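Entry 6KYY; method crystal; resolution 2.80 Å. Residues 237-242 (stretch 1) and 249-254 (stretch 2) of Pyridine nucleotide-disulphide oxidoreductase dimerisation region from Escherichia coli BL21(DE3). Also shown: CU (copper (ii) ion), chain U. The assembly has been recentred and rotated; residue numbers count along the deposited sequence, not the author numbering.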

# COMPACT_ATOMS: atom_id res chain seq x y z
N ASN B 237 0.54 -19.16 -39.10
CA ASN B 237 0.29 -17.90 -38.39
C ASN B 237 0.06 -18.07 -36.89
O ASN B 237 -0.19 -17.06 -36.22
CB ASN B 237 -0.90 -17.12 -38.97
CG ASN B 237 -0.71 -15.62 -38.88
OD1 ASN B 237 -0.03 -15.02 -39.71
ND2 ASN B 237 -1.31 -15.01 -37.86
N GLN B 238 0.12 -19.28 -36.34
CA GLN B 238 -0.02 -19.47 -34.90
C GLN B 238 0.98 -20.51 -34.43
O GLN B 238 1.17 -21.54 -35.09
CB GLN B 238 -1.45 -19.89 -34.53
CG GLN B 238 -2.43 -18.72 -34.45
CD GLN B 238 -3.68 -19.05 -33.65
OE1 GLN B 238 -3.99 -20.22 -33.42
NE2 GLN B 238 -4.41 -18.02 -33.24
N VAL B 239 1.62 -20.24 -33.29
CA VAL B 239 2.63 -21.14 -32.76
C VAL B 239 1.98 -22.43 -32.31
O VAL B 239 0.96 -22.42 -31.61
CB VAL B 239 3.39 -20.47 -31.61
CG1 VAL B 239 4.58 -21.32 -31.19
CG2 VAL B 239 3.84 -19.08 -32.01
N GLN B 240 2.57 -23.56 -32.70
CA GLN B 240 2.11 -24.88 -32.29
C GLN B 240 3.15 -25.51 -31.38
O GLN B 240 4.31 -25.67 -31.78
CB GLN B 240 1.86 -25.77 -33.51
CG GLN B 240 0.53 -25.54 -34.19
CD GLN B 240 0.61 -24.49 -35.27
OE1 GLN B 240 1.69 -24.20 -35.79
NE2 GLN B 240 -0.52 -23.89 -35.61
N VAL B 241 2.74 -25.86 -30.16
CA VAL B 241 3.60 -26.57 -29.22
C VAL B 241 3.09 -28.00 -29.12
O VAL B 241 1.91 -28.24 -28.84
CB VAL B 241 3.67 -25.86 -27.86
CG1 VAL B 241 3.97 -24.38 -28.06
CG2 VAL B 241 2.39 -26.02 -27.04
N HIS B 242 3.97 -28.95 -29.41
CA HIS B 242 3.62 -30.36 -29.41
C HIS B 242 4.05 -31.00 -28.10
O HIS B 242 5.14 -30.72 -27.59
CB HIS B 242 4.28 -31.10 -30.58
CG HIS B 242 4.05 -30.46 -31.90
ND1 HIS B 242 3.16 -30.96 -32.83
CD2 HIS B 242 4.59 -29.35 -32.46
CE1 HIS B 242 3.16 -30.18 -33.90
NE2 HIS B 242 4.02 -29.20 -33.70
CU CU U . 2.23 -32.85 -32.09
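Stretch 2, residues 249-254: AVDALL

Stretch 2 lies antiparallel beside the start of the strand in stretch 1, held by a short backbone ladder, a small apolar cluster and a single polar side-chain clasp. The chain runs extended through Ala249 and Val250, leaves the strand at Asp251, where phi/psi of -77/-39° leaves the beta region, and returns to strand from Ala252 to Leu254.

The register is set by Val239 facing Val250 as a hydrogen-bonded pair, CA to CA 5.2 Å. Val250 N donates to Val239 O at 2.8 Å with a good angle of 161°, whereas the return bond, Val239 N to Val250 O at 2.7 Å, is weak because its angle is only 122°. Next along, Gln240 faces Ala249 as a non-hydrogen-bonded pair, and their CA atoms close to 4.3 Å. Here the backbone adds a CA-H...O contact, Ala249 CA to Val239 O at 3.1 Å, so one carbonyl serves both Ala249 and Val250.

The side chains of Val239 and Val250 share a face, with Val239 CB 4.2 Å from Val250 CG2. Beyond the irregular Asp251, Leu253 points toward stretch 1 and extends this apolar patch: its CB lies 4.1 Å from Val239 CG1, and its CD1, carried by a t, p rotamer, reaches Val241 CG1 at 3.7 Å. On the face shared by Gln240 and Ala249, Gln240 NE2 packs against Ala249 CB at 3.9 Å.

Asp251 directs its CA-to-CB bond away, yet its carboxylate comes back within reach of the extended Gln238: Gln238 NE2 donates to Asp251 OD1 at a very short 2.5 Å. The rule to read is economical: two backbone bonds fix the register, Val239, Val250, Val241 and Leu253 supply the apolar contacts, and a polar pair ties the margin.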

# COMPACT_ATOMS: atom_id res chain seq x y z
N ALA B 249 -2.16 -24.77 -29.96
CA ALA B 249 -1.78 -23.67 -30.84
C ALA B 249 -2.14 -22.34 -30.19
O ALA B 249 -3.27 -22.17 -29.71
CB ALA B 249 -2.47 -23.80 -32.20
N VAL B 250 -1.18 -21.41 -30.17
CA VAL B 250 -1.37 -20.10 -29.56
C VAL B 250 -0.85 -19.03 -30.52
O VAL B 250 -0.11 -19.32 -31.46
CB VAL B 250 -0.66 -19.98 -28.19
CG1 VAL B 250 -1.23 -20.99 -27.20
CG2 VAL B 250 0.84 -20.16 -28.35
N ASP B 251 -1.25 -17.79 -30.25
CA ASP B 251 -0.82 -16.67 -31.09
C ASP B 251 0.62 -16.26 -30.79
O ASP B 251 1.38 -15.94 -31.71
CB ASP B 251 -1.76 -15.48 -30.91
CG ASP B 251 -3.11 -15.70 -31.57
OD1 ASP B 251 -3.14 -15.96 -32.80
OD2 ASP B 251 -4.14 -15.61 -30.87
N ALA B 252 1.00 -16.27 -29.51
CA ALA B 252 2.36 -15.96 -29.11
C ALA B 252 2.76 -16.89 -27.97
O ALA B 252 1.93 -17.29 -27.16
CB ALA B 252 2.50 -14.50 -28.67
N LEU B 253 4.05 -17.23 -27.93
CA LEU B 253 4.58 -18.16 -26.94
C LEU B 253 5.67 -17.46 -26.13
O LEU B 253 6.68 -17.03 -26.69
CB LEU B 253 5.14 -19.42 -27.60
CG LEU B 253 5.53 -20.53 -26.63
CD1 LEU B 253 4.30 -21.25 -26.11
CD2 LEU B 253 6.49 -21.50 -27.30
N LEU B 254 5.45 -17.35 -24.82
CA LEU B 254 6.39 -16.68 -23.93
C LEU B 254 7.15 -17.72 -23.12
O LEU B 254 6.55 -18.59 -22.49
CB LEU B 254 5.65 -15.72 -22.99
CG LEU B 254 6.46 -15.22 -21.80
CD1 LEU B 254 7.39 -14.11 -22.23
CD2 LEU B 254 5.55 -14.76 -20.67